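Local structure of chaperone CupB2 (Pseudomonas aeruginosa, 3Q48) at residues Val50-Thr53 / Pro57-Ala60; Gly67-Pro72 / Ser135-Phe140; Arg139-Phe144 / Lys203-Pro208; Ala188-Ile193 / Met199-Gly204. The protein probably acts as a periplasmic chaperone of the PapD-like family, assisting the folding and assembly of fimbrial subunits in Pseudomonas aeruginosa. One frame throughout, in Å; residues are numbered along the deposited sequence.

Contact 1: Val50-Thr53 / Pro57-Ala60; sequences VSNT and PVLA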
loop_
_atom_site.group_PDB
_atom_site.type_symbol
_atom_site.label_atom_id
_atom_site.label_comp_id
_atom_site.label_asym_id
_atom_site.label_seq_id
_atom_site.Cartn_x
_atom_site.Cartn_y
_atom_site.Cartn_z
ATOM N N VAL A 50 5.272 -16.069 1.239
ATOM C CA VAL A 50 6.216 -15.729 0.201
ATOM C C VAL A 50 6.640 -16.989 -0.538
ATOM O O VAL A 50 7.153 -17.899 0.066
ATOM C CB VAL A 50 7.472 -14.997 0.741
ATOM C CG1 VAL A 50 7.072 -13.806 1.618
ATOM C CG2 VAL A 50 8.368 -15.951 1.516
ATOM N N SER A 51 6.410 -17.033 -1.844
ATOM C CA SER A 51 6.714 -18.188 -2.682
ATOM C C SER A 51 8.030 -18.029 -3.418
ATOM O O SER A 51 8.398 -16.932 -3.857
ATOM C CB SER A 51 5.640 -18.402 -3.747
ATOM O OG SER A 51 4.362 -18.569 -3.179
ATOM N N ASN A 52 8.737 -19.145 -3.544
ATOM C CA ASN A 52 9.947 -19.220 -4.348
ATOM C C ASN A 52 9.564 -19.954 -5.624
ATOM O O ASN A 52 9.309 -21.178 -5.628
ATOM C CB ASN A 52 11.047 -19.923 -3.566
ATOM C CG ASN A 52 12.251 -20.204 -4.382
ATOM O OD1 ASN A 52 12.313 -19.826 -5.542
ATOM N ND2 ASN A 52 13.233 -20.892 -3.789
ATOM N N THR A 53 9.471 -19.193 -6.713
ATOM C CA THR A 53 8.919 -19.774 -7.940
ATOM C C THR A 53 9.980 -20.502 -8.784
ATOM O O THR A 53 9.645 -21.364 -9.617
ATOM C CB THR A 53 8.082 -18.753 -8.741
ATOM O OG1 THR A 53 7.172 -19.464 -9.584
ATOM C CG2 THR A 53 8.973 -17.806 -9.554
ATOM N N PRO A 57 16.898 -23.117 -3.929
ATOM C CA PRO A 57 16.569 -22.405 -2.655
ATOM C C PRO A 57 17.069 -20.944 -2.598
ATOM O O PRO A 57 18.095 -20.623 -3.179
ATOM C CB PRO A 57 17.273 -23.246 -1.572
ATOM C CG PRO A 57 18.282 -24.093 -2.317
ATOM C CD PRO A 57 17.712 -24.322 -3.704
ATOM N N VAL A 58 16.354 -20.078 -1.884
ATOM C CA VAL A 58 16.738 -18.695 -1.712
ATOM C C VAL A 58 16.552 -18.340 -0.263
ATOM O O VAL A 58 15.683 -18.915 0.405
ATOM C CB VAL A 58 15.831 -17.760 -2.524
ATOM C CG1 VAL A 58 15.649 -18.286 -3.938
ATOM C CG2 VAL A 58 14.476 -17.614 -1.867
ATOM N N LEU A 59 17.348 -17.391 0.232
ATOM C CA LEU A 59 17.079 -16.799 1.532
ATOM C C LEU A 59 16.226 -15.567 1.372
ATOM O O LEU A 59 16.474 -14.707 0.520
ATOM C CB LEU A 59 18.358 -16.456 2.317
ATOM C CG LEU A 59 19.353 -17.542 2.732
ATOM C CD1 LEU A 59 20.616 -16.966 3.432
ATOM C CD2 LEU A 59 18.709 -18.593 3.574
ATOM N N ALA A 60 15.211 -15.471 2.212
ATOM C CA ALA A 60 14.349 -14.314 2.205
ATOM C C ALA A 60 14.521 -13.559 3.514
ATOM O O ALA A 60 14.269 -14.111 4.570
ATOM C CB ALA A 60 12.900 -14.732 2.022
#
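Asn52 and Val58 meet through their side chains, which come from opposite directions between two strands whose CA atoms are 7.3 Å apart at this point. The van der Waals part of the contact is small. The amide nitrogen ND2 of Asn52 lies 3.6 Å from CG1 of Val58, and the same methyl is 3.9 Å from the amide carbon CG of Asn52, so one branch of the valine does most of the touching. Its other methyl, CG2, stays slightly farther off, 4.0 Å from ND2 of Asn52. Pro57 adds its CA, 3.8 Å from the same ND2. The setting is the Ig-like N-terminal domain of a PapD-type chaperone: 45-52 and 58-65 follow each other in sequence, yet they are not neighbours in their sheet, and a short connection joins them. Polar interactions of the asparagine are made with the surrounding chain. With CG anti to the backbone N (chi1 172°), the buried amide extends toward 57-60, where ND2 donates to the carbonyl oxygens of Val89 and Thr56, while OD1 is hydrogen-bonded to the hydroxyl of Ser54.

Contact 2: Gly67-Pro72 / Ser135-Phe140; sequences GRQDVP and SFRSRF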
loop_
_atom_site.group_PDB
_atom_site.type_symbol
_atom_site.label_atom_id
_atom_site.label_comp_id
_atom_site.label_asym_id
_atom_site.label_seq_id
_atom_site.Cartn_x
_atom_site.Cartn_y
_atom_site.Cartn_z
ATOM N N GLY A 67 8.836 4.246 6.450
ATOM C CA GLY A 67 8.973 5.062 5.219
ATOM C C GLY A 67 10.407 5.521 4.948
ATOM O O GLY A 67 10.784 5.804 3.808
ATOM N N ARG A 68 11.201 5.634 6.013
ATOM C CA ARG A 68 12.643 5.875 5.922
ATOM C C ARG A 68 13.373 4.586 5.507
ATOM O O ARG A 68 13.341 3.590 6.245
ATOM C CB ARG A 68 13.168 6.333 7.277
ATOM C CG ARG A 68 12.399 7.440 7.882
ATOM C CD ARG A 68 13.270 8.215 8.859
ATOM N NE ARG A 68 13.022 7.883 10.270
ATOM C CZ ARG A 68 13.774 8.333 11.289
ATOM N NH1 ARG A 68 14.835 9.116 11.061
ATOM N NH2 ARG A 68 13.485 7.992 12.546
ATOM N N GLN A 69 14.025 4.605 4.343
ATOM C CA GLN A 69 14.746 3.426 3.803
ATOM C C GLN A 69 16.228 3.653 3.854
ATOM O O GLN A 69 17.020 2.881 3.297
ATOM C CB GLN A 69 14.441 3.240 2.334
ATOM C CG GLN A 69 12.998 3.343 1.974
ATOM C CD GLN A 69 12.818 2.890 0.579
ATOM O OE1 GLN A 69 13.494 1.943 0.158
ATOM N NE2 GLN A 69 11.946 3.553 -0.172
ATOM N N ASP A 70 16.611 4.743 4.485
ATOM C CA ASP A 70 17.947 5.230 4.327
ATOM C C ASP A 70 18.677 5.140 5.671
ATOM O O ASP A 70 19.706 5.798 5.858
ATOM C CB ASP A 70 17.870 6.655 3.820
ATOM C CG ASP A 70 17.484 7.615 4.910
ATOM O OD1 ASP A 70 18.405 7.993 5.672
ATOM O OD2 ASP A 70 16.284 7.980 5.029
ATOM N N VAL A 71 18.142 4.326 6.590
ATOM C CA VAL A 71 18.720 4.127 7.912
ATOM C C VAL A 71 18.480 2.710 8.406
ATOM O O VAL A 71 17.488 2.092 8.061
ATOM C CB VAL A 71 18.151 5.119 8.927
ATOM C CG1 VAL A 71 18.914 6.449 8.858
ATOM C CG2 VAL A 71 16.688 5.355 8.648
ATOM N N PRO A 72 19.414 2.182 9.211
ATOM C CA PRO A 72 19.247 0.844 9.772
ATOM C C PRO A 72 17.893 0.705 10.439
ATOM O O PRO A 72 17.586 1.446 11.359
ATOM C CB PRO A 72 20.345 0.752 10.822
ATOM C CG PRO A 72 21.398 1.685 10.346
ATOM C CD PRO A 72 20.657 2.834 9.669
ATOM N N SER A 135 21.101 -9.720 -6.069
ATOM C CA SER A 135 19.868 -9.935 -5.230
ATOM C C SER A 135 18.733 -8.924 -5.485
ATOM O O SER A 135 18.999 -7.794 -5.900
ATOM C CB SER A 135 20.229 -9.894 -3.733
ATOM O OG SER A 135 21.264 -10.819 -3.410
ATOM N N PHE A 136 17.483 -9.323 -5.220
ATOM C CA PHE A 136 16.279 -8.509 -5.578
ATOM C C PHE A 136 15.363 -8.108 -4.383
ATOM O O PHE A 136 15.093 -8.927 -3.506
ATOM C CB PHE A 136 15.453 -9.215 -6.710
ATOM N N ARG A 137 14.879 -6.856 -4.363
ATOM C CA ARG A 137 14.217 -6.315 -3.169
ATOM C C ARG A 137 12.824 -5.833 -3.421
ATOM O O ARG A 137 12.640 -4.970 -4.272
ATOM C CB ARG A 137 14.981 -5.129 -2.623
ATOM C CG ARG A 137 14.354 -4.573 -1.359
ATOM C CD ARG A 137 14.155 -3.090 -1.484
ATOM N NE ARG A 137 13.812 -2.503 -0.190
ATOM C CZ ARG A 137 14.569 -1.610 0.440
ATOM N NH1 ARG A 137 15.696 -1.208 -0.104
ATOM N NH2 ARG A 137 14.196 -1.115 1.615
ATOM N N SER A 138 11.852 -6.335 -2.651
ATOM C CA SER A 138 10.442 -5.929 -2.764
ATOM C C SER A 138 9.926 -5.107 -1.594
ATOM O O SER A 138 10.370 -5.276 -0.464
ATOM C CB SER A 138 9.564 -7.145 -2.916
ATOM O OG SER A 138 9.362 -7.354 -4.279
ATOM N N ARG A 139 8.944 -4.255 -1.885
ATOM C CA ARG A 139 8.463 -3.275 -0.924
ATOM C C ARG A 139 6.942 -3.131 -0.951
ATOM O O ARG A 139 6.428 -2.566 -1.910
ATOM C CB ARG A 139 9.126 -1.951 -1.245
ATOM C CG ARG A 139 9.145 -1.002 -0.076
ATOM C CD ARG A 139 10.082 0.142 -0.283
ATOM N NE ARG A 139 9.645 1.214 0.588
ATOM C CZ ARG A 139 10.053 1.369 1.844
ATOM N NH1 ARG A 139 10.930 0.521 2.394
ATOM N NH2 ARG A 139 9.603 2.395 2.540
ATOM N N PHE A 140 6.243 -3.630 0.093
ATOM C CA PHE A 140 4.732 -3.658 0.241
ATOM C C PHE A 140 4.131 -2.705 1.307
ATOM O O PHE A 140 4.677 -2.539 2.392
ATOM C CB PHE A 140 4.237 -5.095 0.549
ATOM C CG PHE A 140 4.833 -6.112 -0.364
ATOM C CD1 PHE A 140 4.222 -6.397 -1.590
ATOM C CD2 PHE A 140 6.083 -6.691 -0.069
ATOM C CE1 PHE A 140 4.830 -7.301 -2.507
ATOM C CE2 PHE A 140 6.679 -7.573 -0.947
ATOM C CZ PHE A 140 6.061 -7.894 -2.170
#
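Gln69 approaches strand 136-145 from an irregular loop, and even the closest backbone pair, Gln69 and Arg139, has its CA atoms 10.3 Å apart, so that long side chains make the contact. The primary amide of Gln69 lies flat on the guanidinium of Arg139, their planes only 5° apart. CD of Gln69 sits over the centre of that group, 3.4 Å from Arg139 CZ, and NE2 of Gln69 lies 3.4 Å from NE of Arg139; these two nitrogens are both donors, so the pair is a stack without a hydrogen bond. Arg139 reaches the amide by running extended from CG to NE, its chain leaving the strand on the side away from the backbone N (chi1 -158°). Arg137 is met differently: its guanidinium stands 75° from the amide plane, with OE1 of Gln69 over one face, toward the rim, 3.5 Å from Arg137 NH2 but poorly angled for a bond. Stronger partners fix both arginines: Arg139 forms a salt bridge with Asp65 and a cation-pi contact with Trp115, and both arginines bond to Asn117 OD1. The arrangement is an amide-guanidinium stack on the surface of the N-terminal Ig-like domain, laying the loop after strand 58-65 against Arg137 and Arg139 of strand 136-145.

Contact 3: Arg139-Phe144 / Lys203-Pro208; sequences RFKLFF and KGMVAP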
loop_
_atom_site.group_PDB
_atom_site.type_symbol
_atom_site.label_atom_id
_atom_site.label_comp_id
_atom_site.label_asym_id
_atom_site.label_seq_id
_atom_site.Cartn_x
_atom_site.Cartn_y
_atom_site.Cartn_z
ATOM N N ARG A 139 8.944 -4.255 -1.885
ATOM C CA ARG A 139 8.463 -3.275 -0.924
ATOM C C ARG A 139 6.942 -3.131 -0.951
ATOM O O ARG A 139 6.428 -2.566 -1.910
ATOM C CB ARG A 139 9.126 -1.951 -1.245
ATOM C CG ARG A 139 9.145 -1.002 -0.076
ATOM C CD ARG A 139 10.082 0.142 -0.283
ATOM N NE ARG A 139 9.645 1.214 0.588
ATOM C CZ ARG A 139 10.053 1.369 1.844
ATOM N NH1 ARG A 139 10.930 0.521 2.394
ATOM N NH2 ARG A 139 9.603 2.395 2.540
ATOM N N PHE A 140 6.243 -3.630 0.093
ATOM C CA PHE A 140 4.732 -3.658 0.241
ATOM C C PHE A 140 4.131 -2.705 1.307
ATOM O O PHE A 140 4.677 -2.539 2.392
ATOM C CB PHE A 140 4.237 -5.095 0.549
ATOM C CG PHE A 140 4.833 -6.112 -0.364
ATOM C CD1 PHE A 140 4.222 -6.397 -1.590
ATOM C CD2 PHE A 140 6.083 -6.691 -0.069
ATOM C CE1 PHE A 140 4.830 -7.301 -2.507
ATOM C CE2 PHE A 140 6.679 -7.573 -0.947
ATOM C CZ PHE A 140 6.061 -7.894 -2.170
ATOM N N LYS A 141 2.991 -2.101 1.005
ATOM C CA LYS A 141 2.368 -1.232 1.949
ATOM C C LYS A 141 1.812 -2.065 3.070
ATOM O O LYS A 141 1.183 -3.117 2.819
ATOM C CB LYS A 141 1.243 -0.451 1.287
ATOM C CG LYS A 141 1.739 0.585 0.371
ATOM C CD LYS A 141 0.612 1.137 -0.503
ATOM C CE LYS A 141 1.297 1.916 -1.665
ATOM N NZ LYS A 141 0.352 2.425 -2.701
ATOM N N LEU A 142 2.016 -1.591 4.301
ATOM C CA LEU A 142 1.321 -2.158 5.465
ATOM C C LEU A 142 0.382 -1.103 6.083
ATOM O O LEU A 142 0.799 -0.022 6.488
ATOM C CB LEU A 142 2.326 -2.701 6.479
ATOM C CG LEU A 142 1.931 -3.764 7.539
ATOM C CD1 LEU A 142 3.172 -4.261 8.239
ATOM C CD2 LEU A 142 1.019 -3.230 8.596
ATOM N N PHE A 143 -0.899 -1.397 6.104
ATOM C CA PHE A 143 -1.898 -0.509 6.672
ATOM C C PHE A 143 -2.335 -0.975 8.076
ATOM O O PHE A 143 -3.020 -1.987 8.246
ATOM C CB PHE A 143 -3.133 -0.393 5.754
ATOM C CG PHE A 143 -2.818 0.051 4.340
ATOM C CD1 PHE A 143 -2.496 1.372 4.059
ATOM C CD2 PHE A 143 -2.880 -0.859 3.291
ATOM C CE1 PHE A 143 -2.212 1.783 2.728
ATOM C CE2 PHE A 143 -2.614 -0.473 1.963
ATOM C CZ PHE A 143 -2.297 0.828 1.677
ATOM N N PHE A 144 -1.934 -0.229 9.095
ATOM C CA PHE A 144 -2.481 -0.490 10.419
ATOM C C PHE A 144 -3.817 0.206 10.482
ATOM O O PHE A 144 -3.887 1.434 10.260
ATOM C CB PHE A 144 -1.622 0.089 11.495
ATOM C CG PHE A 144 -2.125 -0.199 12.830
ATOM C CD1 PHE A 144 -1.911 -1.465 13.398
ATOM C CD2 PHE A 144 -2.848 0.768 13.531
ATOM C CE1 PHE A 144 -2.378 -1.775 14.702
ATOM C CE2 PHE A 144 -3.364 0.474 14.851
ATOM C CZ PHE A 144 -3.125 -0.806 15.429
ATOM N N LYS A 203 -0.390 7.609 -11.242
ATOM C CA LYS A 203 -0.909 6.819 -10.158
ATOM C C LYS A 203 -0.377 7.414 -8.857
ATOM O O LYS A 203 0.283 8.459 -8.866
ATOM C CB LYS A 203 -0.458 5.360 -10.308
ATOM C CG LYS A 203 1.060 5.152 -10.386
ATOM C CD LYS A 203 1.346 3.936 -11.279
ATOM C CE LYS A 203 2.552 3.129 -10.800
ATOM N NZ LYS A 203 2.338 2.654 -9.384
ATOM N N GLY A 204 -0.647 6.759 -7.744
ATOM C CA GLY A 204 -0.167 7.269 -6.481
ATOM C C GLY A 204 -1.104 6.912 -5.360
ATOM O O GLY A 204 -1.914 5.975 -5.460
ATOM N N MET A 205 -0.991 7.652 -4.280
ATOM C CA MET A 205 -1.719 7.331 -3.079
ATOM C C MET A 205 -1.949 8.641 -2.373
ATOM O O MET A 205 -1.050 9.498 -2.331
ATOM C CB MET A 205 -0.876 6.432 -2.170
ATOM C CG MET A 205 -1.625 5.973 -0.985
ATOM S SD MET A 205 -0.840 4.699 0.020
ATOM C CE MET A 205 0.779 5.419 0.402
ATOM N N VAL A 206 -3.147 8.774 -1.820
ATOM C CA VAL A 206 -3.495 9.915 -1.045
ATOM C C VAL A 206 -3.776 9.383 0.374
ATOM O O VAL A 206 -4.451 8.360 0.589
ATOM C CB VAL A 206 -4.687 10.724 -1.687
ATOM C CG1 VAL A 206 -6.031 9.942 -1.615
ATOM C CG2 VAL A 206 -4.830 12.114 -1.046
ATOM N N ALA A 207 -3.185 10.090 1.324
ATOM C CA ALA A 207 -3.188 9.756 2.745
ATOM C C ALA A 207 -4.494 10.277 3.343
ATOM O O ALA A 207 -5.078 11.256 2.799
ATOM C CB ALA A 207 -1.975 10.445 3.411
ATOM N N PRO A 208 -4.948 9.657 4.456
ATOM C CA PRO A 208 -6.160 10.142 5.127
ATOM C C PRO A 208 -6.099 11.675 5.402
ATOM O O PRO A 208 -5.045 12.215 5.722
ATOM C CB PRO A 208 -6.169 9.397 6.477
ATOM C CG PRO A 208 -5.145 8.296 6.354
ATOM C CD PRO A 208 -4.147 8.762 5.318
#
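Lys141 and Met205 face each other on two strands that are not paired, their CA atoms 10.7 Å apart and those of Phe143 and Ala207 11.1 Å apart. The lysine and the methionine reach toward each other tip to tip. The thioether sulfur is the meeting point: Met205 SD lies 3.7 Å from Lys141 NZ and 3.9 Å from both CD and CE of Lys141, so the sulfur lies against these two carbons as well as the amine. The methionine chain runs out from its strand to SD and bends only at chi3 (54°), which turns the terminal methyl aside. The same sulfur addresses Phe143 from the edge of the ring, near its plane: Met205 SD is 5.5 Å from the Phe143 ring centroid, at 86° to the ring normal, and its closest ring atom is Phe143 CE1 at 4.2 Å. Lys141 NZ also makes a weak hydrogen bond to Ser186 OG, while Leu113 lies against both Phe143 and Met205. An edge-on Met-aromatic contact of this kind here joins the two Ig-like domains of the PapD-type chaperone, between strand 136-145 of the first and strand 197-206 of the second.

Contact 4: Ala188-Ile193 / Met199-Gly204; sequences ASVELI and MSVGKG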
loop_
_atom_site.group_PDB
_atom_site.type_symbol
_atom_site.label_atom_id
_atom_site.label_comp_id
_atom_site.label_asym_id
_atom_site.label_seq_id
_atom_site.Cartn_x
_atom_site.Cartn_y
_atom_site.Cartn_z
ATOM N N ALA A 188 -4.310 2.998 -8.963
ATOM C CA ALA A 188 -3.540 2.322 -10.003
ATOM C C ALA A 188 -3.464 3.191 -11.233
ATOM O O ALA A 188 -2.564 3.013 -12.077
ATOM C CB ALA A 188 -4.155 0.955 -10.365
ATOM N N SER A 189 -4.423 4.113 -11.369
ATOM C CA SER A 189 -4.434 5.022 -12.523
ATOM C C SER A 189 -5.402 6.106 -12.264
ATOM O O SER A 189 -6.390 5.882 -11.575
ATOM C CB SER A 189 -4.832 4.304 -13.828
ATOM O OG SER A 189 -6.172 3.848 -13.777
ATOM N N VAL A 190 -5.106 7.285 -12.806
ATOM C CA VAL A 190 -5.962 8.453 -12.719
ATOM C C VAL A 190 -5.926 9.055 -14.095
ATOM O O VAL A 190 -4.878 9.144 -14.702
ATOM C CB VAL A 190 -5.385 9.465 -11.703
ATOM C CG1 VAL A 190 -6.193 10.822 -11.669
ATOM C CG2 VAL A 190 -5.323 8.813 -10.347
ATOM N N GLU A 191 -7.075 9.466 -14.602
ATOM C CA GLU A 191 -7.181 9.907 -15.980
ATOM C C GLU A 191 -8.176 11.020 -16.031
ATOM O O GLU A 191 -9.212 10.950 -15.345
ATOM C CB GLU A 191 -7.682 8.773 -16.909
ATOM C CG GLU A 191 -6.962 7.459 -16.761
ATOM C CD GLU A 191 -7.461 6.378 -17.698
ATOM O OE1 GLU A 191 -8.678 6.176 -17.837
ATOM O OE2 GLU A 191 -6.617 5.705 -18.297
ATOM N N LEU A 192 -7.849 12.019 -16.858
ATOM C CA LEU A 192 -8.763 13.069 -17.314
ATOM C C LEU A 192 -9.397 12.598 -18.609
ATOM O O LEU A 192 -8.699 12.057 -19.467
ATOM C CB LEU A 192 -8.016 14.401 -17.565
ATOM C CG LEU A 192 -7.308 15.025 -16.348
ATOM C CD1 LEU A 192 -6.938 16.491 -16.589
ATOM C CD2 LEU A 192 -8.188 14.896 -15.081
ATOM N N ILE A 193 -10.712 12.826 -18.754
ATOM C CA ILE A 193 -11.480 12.389 -19.932
ATOM C C ILE A 193 -12.315 13.542 -20.466
ATOM O O ILE A 193 -12.974 14.239 -19.700
ATOM C CB ILE A 193 -12.367 11.151 -19.572
ATOM C CG1 ILE A 193 -11.473 9.958 -19.202
ATOM C CG2 ILE A 193 -13.278 10.759 -20.706
ATOM C CD1 ILE A 193 -12.185 8.697 -19.078
ATOM N N MET A 199 -6.512 11.360 -20.975
ATOM C CA MET A 199 -5.217 11.969 -20.676
ATOM C C MET A 199 -4.796 11.473 -19.321
ATOM O O MET A 199 -5.410 11.779 -18.321
ATOM C CB MET A 199 -5.295 13.494 -20.766
ATOM C CG MET A 199 -6.736 13.967 -20.871
ATOM S SD MET A 199 -7.201 15.159 -22.152
ATOM C CE MET A 199 -6.841 14.292 -23.687
ATOM N N SER A 200 -3.768 10.651 -19.313
ATOM C CA SER A 200 -3.338 9.983 -18.128
ATOM C C SER A 200 -2.527 10.911 -17.234
ATOM O O SER A 200 -1.548 11.503 -17.696
ATOM C CB SER A 200 -2.487 8.778 -18.511
ATOM O OG SER A 200 -2.177 8.072 -17.323
ATOM N N VAL A 201 -2.916 11.045 -15.963
ATOM C CA VAL A 201 -2.146 11.905 -15.049
ATOM C C VAL A 201 -1.308 11.172 -13.981
ATOM O O VAL A 201 -0.685 11.787 -13.163
ATOM C CB VAL A 201 -2.982 13.075 -14.456
ATOM C CG1 VAL A 201 -3.566 13.948 -15.587
ATOM C CG2 VAL A 201 -4.062 12.597 -13.535
ATOM N N GLY A 202 -1.249 9.853 -14.007
ATOM C CA GLY A 202 -0.410 9.180 -13.060
ATOM C C GLY A 202 -1.154 8.326 -12.060
ATOM O O GLY A 202 -2.377 8.290 -12.058
ATOM N N LYS A 203 -0.390 7.609 -11.242
ATOM C CA LYS A 203 -0.909 6.819 -10.158
ATOM C C LYS A 203 -0.377 7.414 -8.857
ATOM O O LYS A 203 0.283 8.459 -8.866
ATOM C CB LYS A 203 -0.458 5.360 -10.308
ATOM C CG LYS A 203 1.060 5.152 -10.386
ATOM C CD LYS A 203 1.346 3.936 -11.279
ATOM C CE LYS A 203 2.552 3.129 -10.800
ATOM N NZ LYS A 203 2.338 2.654 -9.384
ATOM N N GLY A 204 -0.647 6.759 -7.744
ATOM C CA GLY A 204 -0.167 7.269 -6.481
ATOM C C GLY A 204 -1.104 6.912 -5.360
ATOM O O GLY A 204 -1.914 5.975 -5.460
#
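Val190 and Val201 meet at the apolar centre, CG1 of Val190 a rather short 3.3 Å from CG2 of Val201, the two side chains crossing obliquely. Leu192 extends this apolar patch, its CG 4.0 Å from CG1 of Val201, with the leucine and valine side chains at about a right angle. Further along, CB of Leu192 packs on CG of Met199 at 3.6 Å, on the face of the sheet that carries Val190. Phe214 of strand 210-214 touches both Val190 and Val201, placing this side of the hairpin toward the second sheet of the C-terminal Ig-like domain. The strands 185-194 and 197-206 are consecutive and antiparallel, a beta hairpin, with segment axes at 152°; strand 197-206 is at the border of its four-stranded sheet, and 185-194 is paired on its other side with 227-233. Leu192 and Met199 are a hydrogen-bonded pair, with Leu192 N donating to Met199 O and Met199 N to Leu192 O, the latter at 2.7 Å. Val201 N gives a further bond to Val190 O, 3.0 Å long, arriving tilted 30° from the carbonyl plane. Between these lies the non-hydrogen-bonded pair of Glu191 and Ser200, whose side chains project from the face opposite Leu192. Between the backbones, CA of Glu191 makes a CH-O contact with Met199 O, 3.5 Å away. At the outer end, Lys203 lays its CB 3.6 Å from the carbonyl oxygen of Ala188, while its amine leads away from strand 185-194.

Overall arrangement
Along the chain, contact 1 closes before contact 2 opens; contact 3 begins where contact 2 ends, and contacts 3 and 4 finish on the same strand. Contacts 1 and 2 belong to the N-terminal Ig-like domain and reach the same sheet, their centres about 18 Å apart. Contact 4 lies in the C-terminal domain, its centre about 34 Å from that of contact 1. Contact 3 bridges the two domains near the middle of the molecule: it shares Arg139 and Phe140 of strand 136-145 with contact 2, and Lys203 and Gly204 of strand 197-206 with contact 4, its centre about 15 Å from that of contact 2 and about 17 Å from that of contact 4. Two strands thus link three contacts across the two-domain chaperone.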